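Local coordinates for protein Alp7A (Bacillus subtilis, PDB 5EC0) that probably forms nucleotide-dependent actin-like filaments that segregate a plasmid, and is held here with ADP in its cleft, at residues 25-30 with 261-266; 12-17 with 360-365. All blocks are in the same frame, centred on the assembly; numbering follows the deposited sequence.

Contact 1: residues 25-30 with 261-266. With ADP (adenosine-5'-diphosphate), chain D.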
loop_
_atom_site.group_PDB
_atom_site.type_symbol
_atom_site.label_atom_id
_atom_site.label_comp_id
_atom_site.label_asym_id
_atom_site.label_seq_id
_atom_site.Cartn_x
_atom_site.Cartn_y
_atom_site.Cartn_z
ATOM N N GLU A 25 5.485 -1.101 8.135
ATOM C CA GLU A 25 4.072 -1.160 7.807
ATOM C C GLU A 25 3.263 -1.638 9.012
ATOM O O GLU A 25 3.805 -2.221 9.942
ATOM C CB GLU A 25 3.832 -2.072 6.600
ATOM C CG GLU A 25 4.520 -3.421 6.663
ATOM C CD GLU A 25 4.190 -4.304 5.459
ATOM O OE1 GLU A 25 3.222 -3.992 4.747
ATOM O OE2 GLU A 25 4.892 -5.315 5.219
ATOM N N LEU A 26 1.967 -1.366 8.976
ATOM C CA LEU A 26 1.054 -1.624 10.079
ATOM C C LEU A 26 -0.221 -2.155 9.497
ATOM O O LEU A 26 -0.612 -1.732 8.409
ATOM C CB LEU A 26 0.728 -0.343 10.869
ATOM C CG LEU A 26 1.811 0.531 11.503
ATOM C CD1 LEU A 26 1.213 1.862 11.956
ATOM C CD2 LEU A 26 2.437 -0.203 12.672
ATOM N N PRO A 27 -0.891 -3.059 10.220
ATOM C CA PRO A 27 -2.256 -3.442 9.849
ATOM C C PRO A 27 -3.137 -2.201 9.777
ATOM O O PRO A 27 -2.921 -1.274 10.558
ATOM C CB PRO A 27 -2.689 -4.370 10.986
ATOM C CG PRO A 27 -1.412 -4.912 11.533
ATOM C CD PRO A 27 -0.384 -3.831 11.368
ATOM N N THR A 28 -4.106 -2.184 8.867
ATOM C CA THR A 28 -4.915 -0.984 8.608
ATOM C C THR A 28 -5.933 -0.665 9.712
ATOM O O THR A 28 -6.385 0.470 9.842
ATOM C CB THR A 28 -5.647 -1.123 7.240
ATOM O OG1 THR A 28 -4.675 -1.220 6.195
ATOM C CG2 THR A 28 -6.538 0.072 6.944
ATOM N N ASN A 29 -6.275 -1.662 10.517
ATOM C CA ASN A 29 -7.275 -1.506 11.575
ATOM C C ASN A 29 -7.077 -0.338 12.523
ATOM O O ASN A 29 -5.993 -0.142 13.071
ATOM C CB ASN A 29 -7.342 -2.781 12.409
ATOM C CG ASN A 29 -7.528 -4.004 11.559
ATOM O OD1 ASN A 29 -6.575 -4.732 11.286
ATOM N ND2 ASN A 29 -8.757 -4.229 11.109
ATOM N N VAL A 30 -8.147 0.431 12.701
ATOM C CA VAL A 30 -8.229 1.472 13.718
ATOM C C VAL A 30 -9.533 1.283 14.481
ATOM O O VAL A 30 -10.612 1.337 13.889
ATOM C CB VAL A 30 -8.199 2.884 13.121
ATOM C CG1 VAL A 30 -8.547 3.925 14.199
ATOM C CG2 VAL A 30 -6.850 3.182 12.488
ATOM N N SER A 261 -10.686 -17.827 9.316
ATOM C CA SER A 261 -10.871 -16.487 8.796
ATOM C C SER A 261 -10.144 -16.348 7.474
ATOM O O SER A 261 -9.180 -17.062 7.209
ATOM C CB SER A 261 -10.369 -15.442 9.794
ATOM O OG SER A 261 -8.983 -15.204 9.630
ATOM N N VAL A 262 -10.602 -15.419 6.647
ATOM C CA VAL A 262 -9.977 -15.208 5.361
ATOM C C VAL A 262 -8.585 -14.601 5.547
ATOM O O VAL A 262 -7.698 -14.783 4.712
ATOM C CB VAL A 262 -10.849 -14.312 4.454
ATOM C CG1 VAL A 262 -10.706 -12.852 4.828
ATOM C CG2 VAL A 262 -10.476 -14.526 3.014
ATOM N N ARG A 263 -8.391 -13.902 6.658
ATOM C CA ARG A 263 -7.121 -13.247 6.927
ATOM C C ARG A 263 -6.031 -14.292 7.147
ATOM O O ARG A 263 -4.910 -14.139 6.669
ATOM C CB ARG A 263 -7.248 -12.323 8.136
ATOM C CG ARG A 263 -5.979 -11.583 8.509
ATOM C CD ARG A 263 -6.118 -10.956 9.893
ATOM N NE ARG A 263 -4.966 -10.130 10.245
ATOM C CZ ARG A 263 -4.867 -8.833 9.967
ATOM N NH1 ARG A 263 -5.852 -8.213 9.326
ATOM N NH2 ARG A 263 -3.784 -8.156 10.328
ATOM N N GLU A 264 -6.374 -15.357 7.866
ATOM C CA GLU A 264 -5.484 -16.508 8.028
ATOM C C GLU A 264 -5.094 -17.134 6.678
ATOM O O GLU A 264 -3.924 -17.428 6.422
ATOM C CB GLU A 264 -6.147 -17.577 8.907
ATOM C CG GLU A 264 -6.138 -17.289 10.403
ATOM C CD GLU A 264 -7.030 -18.253 11.185
ATOM O OE1 GLU A 264 -7.115 -19.445 10.806
ATOM O OE2 GLU A 264 -7.648 -17.817 12.180
ATOM N N LEU A 265 -6.077 -17.358 5.820
ATOM C CA LEU A 265 -5.805 -18.014 4.541
ATOM C C LEU A 265 -4.940 -17.106 3.669
ATOM O O LEU A 265 -3.978 -17.545 3.038
ATOM C CB LEU A 265 -7.111 -18.365 3.839
ATOM C CG LEU A 265 -7.019 -18.851 2.395
ATOM C CD1 LEU A 265 -6.310 -20.201 2.333
ATOM C CD2 LEU A 265 -8.417 -18.931 1.804
ATOM N N GLU A 266 -5.287 -15.827 3.674
ATOM C CA GLU A 266 -4.506 -14.792 3.007
ATOM C C GLU A 266 -3.048 -14.770 3.479
ATOM O O GLU A 266 -2.141 -14.689 2.663
ATOM C CB GLU A 266 -5.168 -13.436 3.241
ATOM C CG GLU A 266 -4.447 -12.231 2.658
ATOM C CD GLU A 266 -5.050 -10.931 3.162
ATOM O OE1 GLU A 266 -5.397 -10.863 4.364
ATOM O OE2 GLU A 266 -5.192 -9.989 2.357
HETATM P PB ADP D . -4.993 -3.686 -0.900
HETATM O O1B ADP D . -4.321 -2.399 -0.436
HETATM O O2B ADP D . -6.285 -3.520 -1.682
HETATM O O3B ADP D . -5.120 -4.779 0.135
HETATM P PA ADP D . -2.380 -4.634 -1.711
HETATM O O1A ADP D . -1.923 -4.120 -0.365
HETATM O O2A ADP D . -1.582 -4.309 -2.961
HETATM O O3A ADP D . -3.941 -4.287 -1.977
HETATM O "O5'" ADP D . -2.514 -6.223 -1.634
HETATM C "C5'" ADP D . -2.760 -6.912 -0.414
HETATM C "C4'" ADP D . -2.435 -8.356 -0.735
HETATM O "O4'" ADP D . -1.018 -8.486 -0.802
HETATM C "C3'" ADP D . -2.883 -9.353 0.316
HETATM O "O3'" ADP D . -4.118 -9.960 -0.064
HETATM C "C2'" ADP D . -1.785 -10.399 0.335
HETATM O "O2'" ADP D . -2.309 -11.595 -0.240
HETATM C "C1'" ADP D . -0.681 -9.845 -0.558
HETATM N N9 ADP D . 0.675 -9.900 0.036
HETATM C C8 ADP D . 1.750 -10.359 -0.638
HETATM N N7 ADP D . 2.866 -10.297 0.123
HETATM C C5 ADP D . 2.507 -9.774 1.305
HETATM C C6 ADP D . 3.238 -9.453 2.547
HETATM N N6 ADP D . 4.576 -9.693 2.622
HETATM N N1 ADP D . 2.529 -8.919 3.566
HETATM C C2 ADP D . 1.199 -8.701 3.458
HETATM N N3 ADP D . 0.455 -8.969 2.355
HETATM C C4 ADP D . 1.058 -9.510 1.256
#
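Arg263 reaches out from the first turn of helix 262-272 and touches Pro27 on strand 22-33, just before that strand is interrupted. Its CG lies anti to the backbone N (chi1 -180°), and the extended chain from CG to NE carries the guanidinium across to Pro27. The backbones are far apart: the nearest CA atoms, those of Pro27 and Arg263, are 11.3 Å from each other. NH2 of Arg263 meets CB of Pro27 at 4.0 Å. The proline ring sits at the edge of the guanidinium, near its plane, and its side chain is roughly perpendicular to that of the arginine. The amide of Asn29 lies obliquely near the NH1 end of Arg263, its plane turned 47° from the guanidinium. The charge of Arg263 is met elsewhere: NH1 forms a salt bridge with OE1 of Glu76, and Pro27 also packs on Glu76.

Pro27 is the packed side of the contact, buried in the fold. Arg263 is the loose side: it is exposed, and only 77 Å² is buried between the segments, both sides summed. Ser261 caps the helix at its N-terminal end. OG of Ser261 accepts from N of Glu264 at 3.2 Å in a nearly straight bond (168°).

Three residues on from Arg263, Glu266 points its carboxylate at the ribose. O3' of ADP donates to OE2 of Glu266 at 2.6 Å. The extended chain of Glu266 beyond CG brings the carboxylate to the sugar. A thin bridge across the cleft beside a ribose-binding glutamate fits the nucleotide site of the actin-like ATPase fold.

Contact 2: residues 12-17 with 360-365. With ADP (adenosine-5'-diphosphate), chain D.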
loop_
_atom_site.group_PDB
_atom_site.type_symbol
_atom_site.label_atom_id
_atom_site.label_comp_id
_atom_site.label_asym_id
_atom_site.label_seq_id
_atom_site.Cartn_x
_atom_site.Cartn_y
_atom_site.Cartn_z
ATOM N N ASN A 12 -5.620 -0.931 1.736
ATOM C CA ASN A 12 -6.780 -1.523 2.380
ATOM C C ASN A 12 -6.338 -2.623 3.343
ATOM O O ASN A 12 -7.020 -2.909 4.323
ATOM C CB ASN A 12 -7.756 -2.092 1.344
ATOM C CG ASN A 12 -8.094 -1.098 0.234
ATOM O OD1 ASN A 12 -8.355 0.078 0.490
ATOM N ND2 ASN A 12 -8.098 -1.576 -1.007
ATOM N N SER A 13 -5.189 -3.232 3.049
ATOM C CA SER A 13 -4.675 -4.352 3.830
ATOM C C SER A 13 -3.599 -3.892 4.809
ATOM O O SER A 13 -3.633 -4.227 5.995
ATOM C CB SER A 13 -4.115 -5.432 2.905
ATOM O OG SER A 13 -3.465 -6.456 3.637
ATOM N N MET A 14 -2.656 -3.113 4.298
ATOM C CA MET A 14 -1.569 -2.573 5.094
ATOM C C MET A 14 -1.406 -1.073 4.832
ATOM O O MET A 14 -1.466 -0.626 3.700
ATOM C CB MET A 14 -0.241 -3.289 4.779
ATOM C CG MET A 14 -0.196 -4.789 5.084
ATOM S SD MET A 14 -0.371 -5.254 6.829
ATOM C CE MET A 14 1.159 -4.661 7.507
ATOM N N TYR A 15 -1.227 -0.319 5.905
ATOM C CA TYR A 15 -0.604 0.990 5.884
ATOM C C TYR A 15 0.899 0.772 5.692
ATOM O O TYR A 15 1.489 -0.010 6.424
ATOM C CB TYR A 15 -0.889 1.731 7.204
ATOM C CG TYR A 15 -0.048 2.963 7.445
ATOM C CD1 TYR A 15 1.240 2.865 7.968
ATOM C CD2 TYR A 15 -0.548 4.224 7.167
ATOM C CE1 TYR A 15 2.012 3.993 8.187
ATOM C CE2 TYR A 15 0.214 5.368 7.401
ATOM C CZ TYR A 15 1.497 5.241 7.897
ATOM O OH TYR A 15 2.250 6.358 8.124
ATOM N N MET A 16 1.510 1.442 4.717
ATOM C CA MET A 16 2.948 1.294 4.491
ATOM C C MET A 16 3.541 2.660 4.309
ATOM O O MET A 16 2.904 3.546 3.713
ATOM C CB MET A 16 3.237 0.411 3.266
ATOM C CG MET A 16 2.336 -0.832 3.139
ATOM S SD MET A 16 2.755 -1.794 1.688
ATOM C CE MET A 16 2.507 -0.556 0.430
ATOM N N ASN A 17 4.758 2.861 4.798
ATOM C CA ASN A 17 5.266 4.201 4.640
ATOM C C ASN A 17 6.803 4.131 4.548
ATOM O O ASN A 17 7.439 3.239 5.114
ATOM C CB ASN A 17 4.784 5.072 5.824
ATOM C CG ASN A 17 5.441 4.685 7.135
ATOM O OD1 ASN A 17 6.638 4.903 7.322
ATOM N ND2 ASN A 17 4.785 3.816 7.852
ATOM N N ASP A 360 9.184 -6.071 -6.645
ATOM C CA ASP A 360 8.667 -5.111 -5.664
ATOM C C ASP A 360 7.238 -4.721 -6.006
ATOM O O ASP A 360 6.841 -3.561 -5.811
ATOM C CB ASP A 360 9.535 -3.849 -5.596
ATOM C CG ASP A 360 10.980 -4.148 -5.239
ATOM O OD1 ASP A 360 11.209 -4.920 -4.285
ATOM O OD2 ASP A 360 11.880 -3.604 -5.907
ATOM N N ALA A 361 6.474 -5.687 -6.523
ATOM C CA ALA A 361 5.107 -5.440 -6.949
ATOM C C ALA A 361 4.254 -4.875 -5.809
ATOM O O ALA A 361 3.505 -3.923 -6.009
ATOM C CB ALA A 361 4.488 -6.707 -7.502
ATOM N N ARG A 362 4.372 -5.439 -4.612
ATOM C CA ARG A 362 3.576 -4.928 -3.502
ATOM C C ARG A 362 3.953 -3.479 -3.121
ATOM O O ARG A 362 3.109 -2.713 -2.669
ATOM C CB ARG A 362 3.699 -5.830 -2.276
ATOM C CG ARG A 362 2.664 -5.518 -1.220
ATOM C CD ARG A 362 2.542 -6.655 -0.163
ATOM N NE ARG A 362 3.723 -6.770 0.698
ATOM C CZ ARG A 362 3.830 -6.179 1.887
ATOM N NH1 ARG A 362 2.826 -5.448 2.348
ATOM N NH2 ARG A 362 4.925 -6.324 2.623
ATOM N N LEU A 363 5.211 -3.100 -3.318
ATOM C CA LEU A 363 5.675 -1.794 -2.860
ATOM C C LEU A 363 5.821 -0.755 -3.970
ATOM O O LEU A 363 6.290 0.355 -3.709
ATOM C CB LEU A 363 7.007 -1.935 -2.134
ATOM C CG LEU A 363 7.024 -2.791 -0.859
ATOM C CD1 LEU A 363 8.351 -2.628 -0.096
ATOM C CD2 LEU A 363 5.842 -2.481 0.032
ATOM N N LEU A 364 5.402 -1.096 -5.191
ATOM C CA LEU A 364 5.681 -0.240 -6.356
ATOM C C LEU A 364 5.080 1.178 -6.233
ATOM O O LEU A 364 5.756 2.173 -6.542
ATOM C CB LEU A 364 5.179 -0.912 -7.646
ATOM C CG LEU A 364 5.925 -0.508 -8.919
ATOM C CD1 LEU A 364 7.379 -0.988 -8.853
ATOM C CD2 LEU A 364 5.243 -1.043 -10.185
ATOM N N ASN A 365 3.823 1.277 -5.801
ATOM C CA ASN A 365 3.204 2.595 -5.591
ATOM C C ASN A 365 4.038 3.452 -4.614
ATOM O O ASN A 365 4.407 4.598 -4.925
ATOM C CB ASN A 365 1.767 2.451 -5.067
ATOM C CG ASN A 365 0.747 2.170 -6.176
ATOM O OD1 ASN A 365 0.838 2.712 -7.276
ATOM N ND2 ASN A 365 -0.218 1.306 -5.885
HETATM P PB ADP D . -4.993 -3.686 -0.900
HETATM O O1B ADP D . -4.321 -2.399 -0.436
HETATM O O2B ADP D . -6.285 -3.520 -1.682
HETATM O O3B ADP D . -5.120 -4.779 0.135
HETATM P PA ADP D . -2.380 -4.634 -1.711
HETATM O O1A ADP D . -1.923 -4.120 -0.365
HETATM O O2A ADP D . -1.582 -4.309 -2.961
HETATM O O3A ADP D . -3.941 -4.287 -1.977
HETATM O "O5'" ADP D . -2.514 -6.223 -1.634
HETATM C "C5'" ADP D . -2.760 -6.912 -0.414
HETATM C "C4'" ADP D . -2.435 -8.356 -0.735
HETATM O "O4'" ADP D . -1.018 -8.486 -0.802
HETATM C "C3'" ADP D . -2.883 -9.353 0.316
HETATM O "O3'" ADP D . -4.118 -9.960 -0.064
HETATM C "C2'" ADP D . -1.785 -10.399 0.335
HETATM O "O2'" ADP D . -2.309 -11.595 -0.240
HETATM C "C1'" ADP D . -0.681 -9.845 -0.558
HETATM N N9 ADP D . 0.675 -9.900 0.036
HETATM C C8 ADP D . 1.750 -10.359 -0.638
HETATM N N7 ADP D . 2.866 -10.297 0.123
HETATM C C5 ADP D . 2.507 -9.774 1.305
HETATM C C6 ADP D . 3.238 -9.453 2.547
HETATM N N6 ADP D . 4.576 -9.693 2.622
HETATM N N1 ADP D . 2.529 -8.919 3.566
HETATM C C2 ADP D . 1.199 -8.701 3.458
HETATM N N3 ADP D . 0.455 -8.969 2.355
HETATM C C4 ADP D . 1.058 -9.510 1.256
#
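The contact belongs to the nucleotide cleft of the actin-like fold, where the turn before strand 14-19 holds phosphate and the residues leading into helix 364-386 meet the adenine. At the phosphate end, N of Asn12 donates to O1B of ADP at 2.9 Å. ND2 of Asn12 donates to O2B of ADP at 2.7 Å, in a more bent bond (135°). Two donors of one residue thus grip the beta-phosphate.

Arg362 supplies the other end. A bend at chi3 (69°) lays its guanidinium over the adenine, nearly parallel to it, with C6 of ADP 3.2 Å above one guanidinium face and offset toward the rim. NE of Arg362 is 3.3 Å from C6 of ADP. The protein segments meet around this arginine. SD of Met16 lies 3.7 Å from NH1 of Arg362, in an oblique approach, and CG of Met14 comes to the same nitrogen. SD of Met16 also packs on CD2 of Leu363 at 3.6 Å. The polar partner of Arg362 is OE2 of Glu25.

An alanine here, in place of Arg362, would remove the guanidinium, and would probably leave one adenine face without its cover and Glu25 without this cationic partner. The chemistry implies a division of labour: polar donors fix the phosphate, while a flat cation, with the Met16 sulfur obliquely placed on its far side, packs against the base.

Overall arrangement
The segments 25-30 of contact 1 and 12-17 of contact 2 lie on neighbouring strands of one sheet, 22-33 and 14-19. The contact centres are 13 Å apart. They touch directly. OE2 of Glu25 forms a salt bridge with NH2 of Arg362 at 2.8 Å, and N of Leu26 probably donates to O of Tyr15 at 2.9 Å. The chain between the two segments of contact 2 contains the whole of contact 1. Both reach the same ADP at different parts: 261-266 holds the ribose, 12-17 the beta-phosphate and 360-365 the adenine. Gly215 and Gly329 add backbone bonds to the nucleotide. The side chain of Met16 lies about 6 Å from a bound magnesium ion.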